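Local coordinates for poly-beta-hydroxybuterate polymerase (Cupriavidus necator, PDB 5T6O), which probably acts as an acyltransferase in the nontemplate-dependent polymerization that makes polyhydroxybutyrate, this chain being the catalytic domain of the class I synthase, at residues Tyr50-Leu53 against Asp54-Pro57; Thr216-Phe220 against Asp221-Trp225; Gly307-Ala310 against Gly311-Pro315. The protein carries 1 engineered substitution. All coordinates share one frame; numbering follows the deposited sequence. Where two conformers were deposited one is given.

Contact 1 of 3, residues Tyr50-Leu53 against Asp54-Pro57; sequences YYIL and DLQP
D54 N turns back to Y51 O at 2.9 Å in a weak bond, 148° at the hydrogen, which carries on the i to i+3 spacing of the 3-10 segment 50-53, while the next pair in the series, I52 O and L55 N, is bridged by a water that donates to the first at 2.8 Å and accepts from the second at 3.0 Å.

Apolar contact joins L55 to Y51 and I52. The methyls of L55 divide between these neighbours: CD1 meets the edge of the Y51 ring, in its plane, 3.9 Å from CD1 of the tyrosine, while CD2 lies a longer 4.2 Å from I52 CD1. With chi1 of 62°, Y51 CG sits between its own N and carbonyl carbon, and the ring extends to W225, which it meets edge-to-face, and to D228, hydrogen-bonded to its OH. The segments belong to the loop between strand 40-43 and helix 61-67 of the alpha/beta hydrolase fold, and every residue that touches here is buried.

On another part of the turn the contact is polar and indirect. A second water donates to D54 OD2 at 2.7 Å and also hydrogen-bonds Y50 OH at 2.6 Å, lying in the plane of the Y50 ring at its edge. A chi1 of -179° sets D54 CG opposite the backbone N and extends the carboxylate toward this water. Its other oxygen, OD1, is bonded to the hydroxyls of T12 and S60; water on one oxygen and two hydroxyls on the other thus restrict rotation of this buried group.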
loop_
_atom_site.group_PDB
_atom_site.type_symbol
_atom_site.label_atom_id
_atom_site.label_comp_id
_atom_site.label_asym_id
_atom_site.label_seq_id
_atom_site.Cartn_x
_atom_site.Cartn_y
_atom_site.Cartn_z
ATOM N N TYR A 50 30.596 -9.622 -8.371
ATOM C CA TYR A 50 30.314 -10.730 -7.456
ATOM C C TYR A 50 30.622 -10.410 -6.002
ATOM O O TYR A 50 30.057 -11.057 -5.110
ATOM C CB TYR A 50 31.112 -11.973 -7.857
ATOM C CG TYR A 50 32.564 -11.985 -7.416
ATOM C CD1 TYR A 50 32.927 -12.394 -6.126
ATOM C CD2 TYR A 50 33.575 -11.616 -8.295
ATOM C CE1 TYR A 50 34.245 -12.398 -5.728
ATOM C CE2 TYR A 50 34.897 -11.630 -7.906
ATOM C CZ TYR A 50 35.224 -12.028 -6.621
ATOM O OH TYR A 50 36.542 -12.047 -6.245
ATOM N N TYR A 51 31.523 -9.464 -5.741
ATOM C CA TYR A 51 32.158 -9.395 -4.433
ATOM C C TYR A 51 31.255 -8.811 -3.354
ATOM O O TYR A 51 31.694 -8.701 -2.203
ATOM C CB TYR A 51 33.472 -8.613 -4.522
ATOM C CG TYR A 51 33.362 -7.171 -4.954
ATOM C CD1 TYR A 51 33.103 -6.165 -4.021
ATOM C CD2 TYR A 51 33.600 -6.799 -6.273
ATOM C CE1 TYR A 51 33.026 -4.845 -4.400
ATOM C CE2 TYR A 51 33.533 -5.459 -6.663
ATOM C CZ TYR A 51 33.244 -4.496 -5.723
ATOM O OH TYR A 51 33.165 -3.173 -6.091
ATOM N N ILE A 52 30.002 -8.470 -3.678
ATOM C CA ILE A 52 29.023 -8.308 -2.605
ATOM C C ILE A 52 28.979 -9.573 -1.751
ATOM O O ILE A 52 28.689 -9.511 -0.550
ATOM C CB ILE A 52 27.625 -7.954 -3.176
ATOM C CG1 ILE A 52 26.656 -7.553 -2.052
ATOM C CG2 ILE A 52 27.043 -9.131 -3.978
ATOM C CD1 ILE A 52 27.153 -6.425 -1.181
ATOM N N LEU A 53 29.314 -10.726 -2.337
ATOM C CA LEU A 53 29.345 -11.999 -1.618
ATOM C C LEU A 53 30.679 -12.271 -0.939
ATOM O O LEU A 53 30.787 -13.260 -0.213
ATOM C CB LEU A 53 29.040 -13.155 -2.573
ATOM C CG LEU A 53 27.677 -13.073 -3.259
ATOM C CD1 LEU A 53 27.477 -14.257 -4.164
ATOM C CD2 LEU A 53 26.579 -13.010 -2.194
ATOM N N ASP A 54 31.695 -11.440 -1.175
ATOM C CA ASP A 54 33.002 -11.579 -0.515
ATOM C C ASP A 54 33.513 -10.174 -0.202
ATOM O O ASP A 54 34.585 -9.764 -0.625
ATOM C CB ASP A 54 33.992 -12.348 -1.396
ATOM C CG ASP A 54 35.363 -12.526 -0.730
ATOM O OD1 ASP A 54 35.412 -12.614 0.510
ATOM O OD2 ASP A 54 36.392 -12.569 -1.446
ATOM N N LEU A 55 32.703 -9.404 0.528
ATOM C CA LEU A 55 32.922 -7.963 0.599
ATOM C C LEU A 55 34.158 -7.638 1.429
ATOM O O LEU A 55 35.256 -7.516 0.883
ATOM C CB LEU A 55 31.659 -7.270 1.141
ATOM C CG LEU A 55 31.610 -5.744 1.005
ATOM C CD1 LEU A 55 31.918 -5.280 -0.425
ATOM C CD2 LEU A 55 30.248 -5.212 1.458
ATOM N N GLN A 56 34.019 -7.513 2.729
ATOM C CA GLN A 56 35.201 -7.471 3.572
ATOM C C GLN A 56 35.290 -8.766 4.374
ATOM O O GLN A 56 34.323 -9.531 4.429
ATOM C CB GLN A 56 35.159 -6.248 4.497
ATOM C CG GLN A 56 35.090 -4.936 3.722
ATOM C CD GLN A 56 35.139 -3.726 4.619
ATOM O OE1 GLN A 56 34.196 -2.941 4.671
ATOM N NE2 GLN A 56 36.249 -3.562 5.335
ATOM N N PRO A 57 36.450 -9.080 4.959
ATOM C CA PRO A 57 36.577 -10.381 5.631
ATOM C C PRO A 57 35.500 -10.655 6.674
ATOM O O PRO A 57 34.973 -11.773 6.722
ATOM C CB PRO A 57 37.973 -10.300 6.257
ATOM C CG PRO A 57 38.736 -9.488 5.265
ATOM C CD PRO A 57 37.763 -8.426 4.792
HETATM O O HOH W 1 37.053 -13.205 -3.980
HETATM O O HOH W 2 30.183 -10.582 1.555
#

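Contact 2 of 3, residues Thr216-Phe220 against Asp221-Trp225; sequences TPVPF and DLLFW
V218 CG1 packs against L223 CD2 at 3.6 Å, the two side chains crossing at about a right angle, and the same methyl lies 4.0 Å from L222 CD2. This is the tight part of the contact: a chi1 of 175° places CG1 opposite the backbone N of V218, where it meets both leucines of the first turn of helix 220-227. P219, at the N-cap position, accepts through its carbonyl O from L223 N at 3.1 Å, a bond of 159° lying in the carbonyl plane. F224 N follows onto F220 O at 2.8 Å, tilted 24° from that carbonyl's plane. Ahead of the helix, an ST turn shapes the approach, with V218 N bonded to T216 OG1 at 3.1 Å.

The looser side holds F220 and D221. F220 is exposed; its ring turns its edge to V218 O, in plane, and makes a cation-pi contact with K213 of helix 202-215. D221 is partly exposed, and its OD1 reaches L222 N at 2.8 Å only in a weak, strongly bent bond while resting 3.5 Å from P219 CB. In the assembly, F161, H166 and E164 of the second subunit pack on V218, P219 and L222, so this helix start contributes to a subunit interface.

The chemistry is that of a helix beginning: backbone bonds and aliphatic packing fix the turn, whereas the D221 carboxylate, lying near the amino end of the helix, probably gains some electrostatic stabilisation there.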
loop_
_atom_site.group_PDB
_atom_site.type_symbol
_atom_site.label_atom_id
_atom_site.label_comp_id
_atom_site.label_asym_id
_atom_site.label_seq_id
_atom_site.Cartn_x
_atom_site.Cartn_y
_atom_site.Cartn_z
ATOM N N THR A 216 22.244 9.749 5.302
ATOM C CA THR A 216 21.748 8.430 5.656
ATOM C C THR A 216 22.905 7.604 6.193
ATOM O O THR A 216 24.075 7.925 5.951
ATOM C CB THR A 216 21.150 7.679 4.457
ATOM O OG1 THR A 216 22.223 7.159 3.657
ATOM C CG2 THR A 216 20.222 8.579 3.620
ATOM N N PRO A 217 22.604 6.496 6.894
ATOM C CA PRO A 217 23.666 5.560 7.284
ATOM C C PRO A 217 23.934 4.462 6.262
ATOM O O PRO A 217 24.473 3.415 6.634
ATOM C CB PRO A 217 23.129 4.962 8.591
ATOM C CG PRO A 217 21.645 4.937 8.371
ATOM C CD PRO A 217 21.337 6.221 7.610
ATOM N N VAL A 218 23.564 4.648 4.995
ATOM C CA VAL A 218 23.903 3.603 4.021
ATOM C C VAL A 218 25.416 3.390 4.042
ATOM O O VAL A 218 26.181 4.373 4.006
ATOM C CB VAL A 218 23.409 3.991 2.615
ATOM C CG1 VAL A 218 23.862 2.963 1.581
ATOM C CG2 VAL A 218 21.872 4.135 2.610
ATOM N N PRO A 219 25.905 2.157 4.165
ATOM C CA PRO A 219 27.343 1.961 4.400
ATOM C C PRO A 219 28.166 2.254 3.155
ATOM O O PRO A 219 27.732 2.026 2.025
ATOM C CB PRO A 219 27.443 0.477 4.786
ATOM C CG PRO A 219 26.066 0.072 5.168
ATOM C CD PRO A 219 25.159 0.896 4.294
ATOM N N PHE A 220 29.393 2.722 3.379
ATOM C CA PHE A 220 30.237 3.124 2.257
ATOM C C PHE A 220 30.698 1.930 1.420
ATOM O O PHE A 220 30.888 2.067 0.202
ATOM C CB PHE A 220 31.437 3.931 2.767
ATOM C CG PHE A 220 31.103 5.377 3.104
ATOM C CD1 PHE A 220 29.833 5.731 3.540
ATOM C CD2 PHE A 220 32.043 6.372 2.953
ATOM C CE1 PHE A 220 29.518 7.046 3.845
ATOM C CE2 PHE A 220 31.733 7.692 3.253
ATOM C CZ PHE A 220 30.465 8.027 3.699
ATOM N N ASP A 221 30.879 0.753 2.022
ATOM C CA ASP A 221 31.307 -0.359 1.177
ATOM C C ASP A 221 30.170 -0.836 0.283
ATOM O O ASP A 221 30.415 -1.248 -0.860
ATOM C CB ASP A 221 31.902 -1.510 2.008
ATOM C CG ASP A 221 30.975 -2.033 3.102
ATOM O OD1 ASP A 221 29.814 -1.598 3.216
ATOM O OD2 ASP A 221 31.425 -2.924 3.857
ATOM N N LEU A 222 28.923 -0.748 0.756
ATOM C CA LEU A 222 27.790 -0.990 -0.131
ATOM C C LEU A 222 27.790 0.003 -1.284
ATOM O O LEU A 222 27.603 -0.377 -2.442
ATOM C CB LEU A 222 26.472 -0.916 0.649
ATOM C CG LEU A 222 25.158 -1.235 -0.075
ATOM C CD1 LEU A 222 24.107 -1.602 0.962
ATOM C CD2 LEU A 222 24.661 -0.052 -0.880
ATOM N N LEU A 223 27.979 1.289 -0.984
ATOM C CA LEU A 223 27.950 2.294 -2.043
ATOM C C LEU A 223 29.101 2.091 -3.027
ATOM O O LEU A 223 28.942 2.290 -4.237
ATOM C CB LEU A 223 27.988 3.694 -1.431
ATOM C CG LEU A 223 26.748 4.061 -0.591
ATOM C CD1 LEU A 223 26.911 5.433 0.048
ATOM C CD2 LEU A 223 25.528 4.024 -1.460
ATOM N N PHE A 224 30.266 1.685 -2.527
ATOM C CA PHE A 224 31.380 1.382 -3.421
ATOM C C PHE A 224 31.031 0.247 -4.372
ATOM O O PHE A 224 31.232 0.356 -5.591
ATOM C CB PHE A 224 32.629 1.037 -2.610
ATOM C CG PHE A 224 33.741 0.457 -3.435
ATOM C CD1 PHE A 224 34.547 1.280 -4.215
ATOM C CD2 PHE A 224 33.989 -0.911 -3.428
ATOM C CE1 PHE A 224 35.566 0.753 -4.978
ATOM C CE2 PHE A 224 35.017 -1.444 -4.195
ATOM C CZ PHE A 224 35.811 -0.606 -4.961
ATOM N N TRP A 225 30.505 -0.859 -3.831
ATOM C CA TRP A 225 30.083 -1.979 -4.668
ATOM C C TRP A 225 29.022 -1.548 -5.669
ATOM O O TRP A 225 29.124 -1.837 -6.865
ATOM C CB TRP A 225 29.550 -3.114 -3.794
ATOM C CG TRP A 225 28.825 -4.160 -4.576
ATOM C CD1 TRP A 225 29.387 -5.100 -5.412
ATOM C CD2 TRP A 225 27.408 -4.382 -4.615
ATOM N NE1 TRP A 225 28.395 -5.875 -5.972
ATOM C CE2 TRP A 225 27.179 -5.466 -5.490
ATOM C CE3 TRP A 225 26.304 -3.769 -3.985
ATOM C CZ2 TRP A 225 25.900 -5.969 -5.741
ATOM C CZ3 TRP A 225 25.030 -4.258 -4.250
ATOM C CH2 TRP A 225 24.840 -5.353 -5.117
#

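Contact 3 of 3, residues Gly307-Ala310 against Gly311-Pro315; sequences GHIA and GVINP
The short helix 308-312, which follows strand 299-304 of the alpha/beta hydrolase fold, is closed by bonds from G311 N to G307 O and from I313 N to I309 O. Its first residue, H308, is hydrogen-bonded through ND1 to D280 OD2, a pairing consistent with the histidine and acid of the catalytic triad found in this fold.

The two closing bonds differ in geometry. G311 N stands 2.9 Å from G307 O but lies 41° out of the carbonyl plane. I313 N, by contrast, is 2.8 Å from I309 O at 167° and nearly in line with the carbonyl bond. The first is thus bent and off the lone pairs, the second straight. With no side chain on G311, G307 O can sit close against its backbone; a beta carbon in the standard position there would clash with that oxygen.

I309 and I313 lie side by side, pointing the same way, with I309 CG2 3.9 Å from I313 CG1. A chi1 of -62° at I309 puts CG2, not CG1, opposite the backbone N, and it is CG2 that meets the I313 side chain.

At the opening turn the amides of I309 and A310 are taken by the carboxylate of E164 of the second subunit, through OE2 and OE1 respectively. At the far end I313 is the centre of an inverse gamma turn, N314 N bonding weakly to V312 O at 3.1 Å. This bend leaves N314 CB 3.8 Å from A310 O, while ND2 of the same side chain is bonded to K320 O.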
loop_
_atom_site.group_PDB
_atom_site.type_symbol
_atom_site.label_atom_id
_atom_site.label_comp_id
_atom_site.label_asym_id
_atom_site.label_seq_id
_atom_site.Cartn_x
_atom_site.Cartn_y
_atom_site.Cartn_z
ATOM N N GLY A 307 16.942 -4.881 4.893
ATOM C CA GLY A 307 16.856 -4.532 3.486
ATOM C C GLY A 307 17.567 -5.502 2.551
ATOM O O GLY A 307 17.990 -6.595 2.932
ATOM N N HIS A 308 17.707 -5.059 1.293
ATOM C CA HIS A 308 18.228 -5.904 0.219
ATOM C C HIS A 308 19.599 -6.480 0.567
ATOM O O HIS A 308 19.809 -7.699 0.505
ATOM C CB HIS A 308 18.288 -5.078 -1.074
ATOM C CG HIS A 308 18.775 -5.835 -2.273
ATOM N ND1 HIS A 308 18.136 -6.957 -2.761
ATOM C CD2 HIS A 308 19.832 -5.616 -3.094
ATOM C CE1 HIS A 308 18.782 -7.398 -3.828
ATOM N NE2 HIS A 308 19.815 -6.602 -4.051
ATOM N N ILE A 309 20.554 -5.622 0.910
ATOM C CA ILE A 309 21.895 -6.115 1.239
ATOM C C ILE A 309 22.047 -6.353 2.735
ATOM O O ILE A 309 22.613 -7.366 3.148
ATOM C CB ILE A 309 22.982 -5.146 0.727
ATOM C CG1 ILE A 309 22.929 -5.033 -0.800
ATOM C CG2 ILE A 309 24.368 -5.620 1.192
ATOM C CD1 ILE A 309 23.121 -6.359 -1.520
ATOM N N ALA A 310 21.555 -5.432 3.565
ATOM C CA ALA A 310 21.684 -5.617 5.012
ATOM C C ALA A 310 21.104 -6.958 5.458
ATOM O O ALA A 310 21.644 -7.604 6.361
ATOM C CB ALA A 310 21.002 -4.468 5.760
ATOM N N GLY A 311 20.018 -7.402 4.823
ATOM C CA GLY A 311 19.398 -8.648 5.250
ATOM C C GLY A 311 20.193 -9.875 4.842
ATOM O O GLY A 311 20.312 -10.831 5.613
ATOM N N VAL A 312 20.730 -9.879 3.617
ATOM C CA VAL A 312 21.479 -11.041 3.153
ATOM C C VAL A 312 22.852 -11.088 3.801
ATOM O O VAL A 312 23.305 -12.145 4.251
ATOM C CB VAL A 312 21.580 -11.054 1.613
ATOM C CG1 VAL A 312 20.228 -11.178 1.016
ATOM C CG2 VAL A 312 22.256 -9.802 1.075
ATOM N N ILE A 313 23.532 -9.949 3.866
ATOM C CA ILE A 313 24.893 -9.904 4.406
ATOM C C ILE A 313 24.766 -9.587 5.890
ATOM O O ILE A 313 24.899 -8.435 6.323
ATOM C CB ILE A 313 25.772 -8.882 3.661
ATOM C CG1 ILE A 313 25.788 -9.176 2.154
ATOM C CG2 ILE A 313 27.203 -8.855 4.255
ATOM C CD1 ILE A 313 26.093 -10.632 1.775
ATOM N N ASN A 314 24.481 -10.623 6.692
ATOM C CA ASN A 314 24.320 -10.480 8.139
ATOM C C ASN A 314 25.105 -11.599 8.809
ATOM O O ASN A 314 24.536 -12.638 9.168
ATOM C CB ASN A 314 22.841 -10.518 8.544
ATOM C CG ASN A 314 22.646 -10.288 10.024
ATOM O OD1 ASN A 314 23.481 -9.643 10.673
ATOM N ND2 ASN A 314 21.557 -10.829 10.580
ATOM N N PRO A 315 26.416 -11.432 8.976
ATOM C CA PRO A 315 27.246 -12.526 9.509
ATOM C C PRO A 315 26.879 -12.824 10.950
ATOM O O PRO A 315 26.617 -11.898 11.733
ATOM C CB PRO A 315 28.683 -11.983 9.405
ATOM C CG PRO A 315 28.608 -10.769 8.551
ATOM C CD PRO A 315 27.202 -10.235 8.640
#

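In the fold
Contacts 1 and 3 are buried, whereas contact 2 is partly buried, with one exposed residue, and lies farthest from the chain centre. All three meet pairwise, their centres 12 to 13 Å apart: I309 of contact 3 receives L222 and W225 of contact 2, and I309 CG2 lies 3.7 Å from I52 CD1 of contact 1. Contacts 2 and 3 share E164 of the second subunit; contact 1 touches no other chain. Contact 1 adds two water bridges to its single weak direct bond across the segments, whereas contacts 2 and 3 each have two direct backbone bonds there, of helical i to i+4 spacing, beside aliphatic packing.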